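Side-chain contacts in spindle pole body-associated protein VIK1 (Saccharomyces cerevisiae, PDB 2O0A), which recruits the minus-end-directed kinesin Kar3 to microtubules and helps target it to the spindle pole body, its motor-like domain lacking a nucleotide-binding site: residues 50-53 with 54-57; 281-284 with 285-289. One frame throughout, in Å; residues are numbered along the deposited sequence.

Interaction 1 (50-53 with 54-57)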
loop_
_atom_site.group_PDB
_atom_site.type_symbol
_atom_site.label_atom_id
_atom_site.label_comp_id
_atom_site.label_asym_id
_atom_site.label_seq_id
_atom_site.Cartn_x
_atom_site.Cartn_y
_atom_site.Cartn_z
ATOM N N ILE A 50 17.278 -5.233 -7.415
ATOM C CA ILE A 50 16.938 -5.683 -8.764
ATOM C C ILE A 50 17.877 -4.946 -9.717
ATOM O O ILE A 50 17.935 -3.712 -9.714
ATOM C CB ILE A 50 15.470 -5.395 -9.146
ATOM C CG1 ILE A 50 14.523 -6.012 -8.114
ATOM C CG2 ILE A 50 15.158 -5.917 -10.564
ATOM C CD1 ILE A 50 13.065 -5.612 -8.309
ATOM N N THR A 51 18.618 -5.717 -10.502
ATOM C CA THR A 51 19.589 -5.165 -11.440
ATOM C C THR A 51 19.186 -5.465 -12.877
ATOM O O THR A 51 18.882 -6.609 -13.207
ATOM C CB THR A 51 20.984 -5.767 -11.187
ATOM O OG1 THR A 51 21.404 -5.459 -9.852
ATOM C CG2 THR A 51 22.006 -5.205 -12.171
ATOM N N GLN A 52 19.180 -4.429 -13.718
ATOM C CA GLN A 52 18.944 -4.601 -15.153
ATOM C C GLN A 52 20.215 -5.160 -15.789
ATOM O O GLN A 52 21.270 -4.538 -15.725
ATOM C CB GLN A 52 18.543 -3.273 -15.797
ATOM C CG GLN A 52 17.108 -2.842 -15.521
ATOM C CD GLN A 52 16.800 -1.436 -16.013
ATOM O OE1 GLN A 52 17.698 -0.606 -16.170
ATOM N NE2 GLN A 52 15.520 -1.161 -16.252
ATOM N N GLY A 53 20.108 -6.347 -16.382
ATOM C CA GLY A 53 21.278 -7.111 -16.834
ATOM C C GLY A 53 22.107 -6.529 -17.965
ATOM O O GLY A 53 23.295 -6.847 -18.087
ATOM N N LEU A 54 21.492 -5.690 -18.795
ATOM C CA LEU A 54 22.191 -5.110 -19.943
ATOM C C LEU A 54 22.613 -3.660 -19.700
ATOM O O LEU A 54 23.722 -3.270 -20.064
ATOM C CB LEU A 54 21.369 -5.237 -21.228
ATOM C CG LEU A 54 20.841 -6.610 -21.646
ATOM C CD1 LEU A 54 20.032 -6.473 -22.927
ATOM C CD2 LEU A 54 21.952 -7.655 -21.798
ATOM N N SER A 55 21.737 -2.871 -19.082
ATOM C CA SER A 55 22.080 -1.498 -18.698
ATOM C C SER A 55 23.005 -1.491 -17.478
ATOM O O SER A 55 23.719 -0.515 -17.223
ATOM C CB SER A 55 20.816 -0.704 -18.385
ATOM O OG SER A 55 20.372 -0.982 -17.069
ATOM N N GLU A 56 22.980 -2.592 -16.729
ATOM C CA GLU A 56 23.712 -2.733 -15.467
ATOM C C GLU A 56 23.214 -1.781 -14.358
ATOM O O GLU A 56 23.910 -1.567 -13.358
ATOM C CB GLU A 56 25.225 -2.583 -15.698
ATOM C CG GLU A 56 25.856 -3.756 -16.448
ATOM C CD GLU A 56 27.258 -3.455 -16.952
ATOM O OE1 GLU A 56 28.223 -4.013 -16.390
ATOM O OE2 GLU A 56 27.393 -2.657 -17.906
ATOM N N HIS A 57 22.007 -1.228 -14.520
ATOM C CA HIS A 57 21.455 -0.300 -13.522
ATOM C C HIS A 57 20.951 -1.035 -12.282
ATOM O O HIS A 57 20.202 -2.005 -12.396
ATOM C CB HIS A 57 20.325 0.552 -14.103
ATOM C CG HIS A 57 19.999 1.756 -13.276
ATOM N ND1 HIS A 57 20.025 3.036 -13.784
ATOM C CD2 HIS A 57 19.647 1.878 -11.972
ATOM C CE1 HIS A 57 19.703 3.893 -12.831
ATOM N NE2 HIS A 57 19.468 3.215 -11.722
#

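Interaction 2 (281-284 with 285-289)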
loop_
_atom_site.group_PDB
_atom_site.type_symbol
_atom_site.label_atom_id
_atom_site.label_comp_id
_atom_site.label_asym_id
_atom_site.label_seq_id
_atom_site.Cartn_x
_atom_site.Cartn_y
_atom_site.Cartn_z
ATOM N N THR A 281 12.287 2.916 -12.375
ATOM C CA THR A 281 12.633 4.337 -12.314
ATOM C C THR A 281 11.872 5.085 -11.210
ATOM O O THR A 281 12.446 5.870 -10.457
ATOM C CB THR A 281 12.436 5.007 -13.686
ATOM O OG1 THR A 281 13.342 4.405 -14.612
ATOM C CG2 THR A 281 12.703 6.523 -13.607
ATOM N N ILE A 282 10.580 4.814 -11.104
ATOM C CA ILE A 282 9.745 5.454 -10.093
ATOM C C ILE A 282 10.197 5.066 -8.694
ATOM O O ILE A 282 10.247 5.915 -7.804
ATOM C CB ILE A 282 8.259 5.157 -10.342
ATOM C CG1 ILE A 282 7.855 5.809 -11.670
ATOM C CG2 ILE A 282 7.389 5.686 -9.188
ATOM C CD1 ILE A 282 6.484 5.476 -12.162
ATOM N N SER A 283 10.579 3.802 -8.532
ATOM C CA SER A 283 11.070 3.317 -7.245
ATOM C C SER A 283 12.278 4.129 -6.777
ATOM O O SER A 283 12.436 4.386 -5.581
ATOM C CB SER A 283 11.372 1.812 -7.298
ATOM O OG SER A 283 12.613 1.532 -7.935
ATOM N N GLU A 284 13.126 4.550 -7.715
ATOM C CA GLU A 284 14.265 5.401 -7.337
ATOM C C GLU A 284 13.858 6.816 -6.890
ATOM O O GLU A 284 14.425 7.358 -5.939
ATOM C CB GLU A 284 15.324 5.458 -8.449
ATOM C CG GLU A 284 16.692 5.912 -7.942
ATOM C CD GLU A 284 17.770 5.924 -9.012
ATOM O OE1 GLU A 284 17.803 5.000 -9.853
ATOM O OE2 GLU A 284 18.600 6.857 -8.999
ATOM N N GLU A 285 12.871 7.399 -7.558
ATOM C CA GLU A 285 12.343 8.706 -7.183
ATOM C C GLU A 285 11.658 8.685 -5.815
ATOM O O GLU A 285 11.799 9.614 -5.023
ATOM C CB GLU A 285 11.346 9.184 -8.222
ATOM C CG GLU A 285 11.912 9.408 -9.610
ATOM C CD GLU A 285 10.838 9.890 -10.532
ATOM O OE1 GLU A 285 9.967 9.067 -10.900
ATOM O OE2 GLU A 285 10.836 11.097 -10.865
ATOM N N VAL A 286 10.905 7.619 -5.550
ATOM C CA VAL A 286 10.251 7.463 -4.256
ATOM C C VAL A 286 11.264 7.522 -3.114
ATOM O O VAL A 286 11.033 8.201 -2.107
ATOM C CB VAL A 286 9.443 6.136 -4.193
ATOM C CG1 VAL A 286 9.076 5.765 -2.738
ATOM C CG2 VAL A 286 8.205 6.233 -5.063
ATOM N N GLN A 287 12.387 6.832 -3.295
ATOM C CA GLN A 287 13.371 6.643 -2.229
ATOM C C GLN A 287 14.451 7.725 -2.163
ATOM O O GLN A 287 15.285 7.704 -1.248
ATOM C CB GLN A 287 14.013 5.253 -2.353
ATOM C CG GLN A 287 13.002 4.117 -2.209
ATOM C CD GLN A 287 13.610 2.750 -2.456
ATOM O OE1 GLN A 287 14.118 2.105 -1.533
ATOM N NE2 GLN A 287 13.538 2.285 -3.699
ATOM N N THR A 288 14.439 8.663 -3.114
ATOM C CA THR A 288 15.439 9.746 -3.130
ATOM C C THR A 288 14.859 11.165 -3.063
ATOM O O THR A 288 15.526 12.093 -2.590
ATOM C CB THR A 288 16.436 9.636 -4.340
ATOM O OG1 THR A 288 15.726 9.719 -5.583
ATOM C CG2 THR A 288 17.231 8.337 -4.289
ATOM N N GLN A 289 13.625 11.330 -3.518
ATOM C CA GLN A 289 13.030 12.659 -3.646
ATOM C C GLN A 289 11.967 12.964 -2.587
ATOM O O GLN A 289 11.394 14.057 -2.572
ATOM C CB GLN A 289 12.468 12.854 -5.054
ATOM C CG GLN A 289 13.508 12.745 -6.163
ATOM C CD GLN A 289 13.039 13.362 -7.473
ATOM O OE1 GLN A 289 12.461 14.452 -7.491
ATOM N NE2 GLN A 289 13.298 12.672 -8.578
#

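Interaction 1 (50-53 with 54-57)
Leu54 turns its isobutyl group outward, while Ser55, next along the turn, reaches back to Gln52. Ser55 OG has two partners. It takes the position between its own backbone N and carbonyl carbon (chi1 81°), from which it donates to Gln52 OE1 at 2.8 Å, tilted 27° from that carbonyl plane, and accepts from the backbone N of His57 at 3.0 Å, an ST turn. Glu56 N reaches back to Gln52 O in a weak, bent bond, and Glu56 takes a left-handed backbone conformation at the point where the chain turns back toward the strand. The whole is the connection of a beta hairpin joining strand 49-52 to strand 58-60 in a small three-stranded antiparallel sheet. At His57 the chain is again beside the strand: its O accepts from Gln52 N at 2.9 Å and from Thr51 CA at 3.4 Å in a CA-H...O contact. The Gln52 and His57 side chains run side by side, amide and ring planes 81° apart, with Gln52 OE1 3.5 Å from His57 CB. An alanine in place of Gln52 would probably leave Ser55 OG without this acceptor, Asn277 OD1 without its weak bond from NE2, and His57 CB without the amide alongside it.

Interaction 2 (281-284 with 285-289)
With CG of Gln287 anti to its carbonyl carbon (chi1 -62°), the extended chain runs back along the helix and NE2 reaches Ser283 O; a different setting, OG1 lying between backbone N and carbonyl carbon (chi1 61°), brings Thr288 back to Glu284. Gln287 NE2 donates to Ser283 O at 3.0 Å in a nearly straight bond. The acceptor lies almost within the amide plane, whereas the nitrogen sits above the plane of the Ser283 carbonyl. NE2 also bonds to Lys60 O. Because Gln287 N gives Ser283 O a weak bond at 3.3 Å, two donors from one residue grip that oxygen. Thr288 OG1 donates to Glu284 O at 2.7 Å, again from above the carbonyl plane, a short side-chain-to-backbone bond at i to i-4. The regular helical bond between Val286 N and Ile282 O, 2.9 Å, lies in the same turn, and on that flank Ile282 CG2 meets Val286 CG2 at 4.2 Å. Glu285 stretches back past Ile282, its OE1 lying 3.7 Å from Ile282 CA; its other oxygen, OE2, forms a salt bridge with Lys243, which probably offsets the closeness of Asp238 OD1 to Glu285 OE1. Helix 276-289 thus packs against a helix and a sheet: Ile282 on Phe237 and Glu285 on Phe242 of helix 231-243, Ser283 on Leu268 and Val286 on Phe266 of strand 265-270, both also on Cys28 of strand 27-32, the neighbouring parallel strand of the central sheet.

In the fold
Interactions 1 and 2 lie about 16 Å apart between centres, on the same side of the chain's centre, yet they touch: His57 NE2, in the hairpin's turn, stands 3.1 Å from Glu284 OE1 of helix 276-289, a probable hydrogen bond. Two further links join the same elements: Gln52 NE2, from strand 49-52, makes a weak bond to Asn277 OD1 of the helix, and Gln287 NE2, from the helix, bonds to the backbone O of Lys60 in strand 58-60. Interaction 1 is a surface contact, about 26 Å from the chain's centre; interaction 2, about 16 Å from it, is partly buried. The domain lacks a nucleotide-binding site, so there is no such site to relate these contacts to.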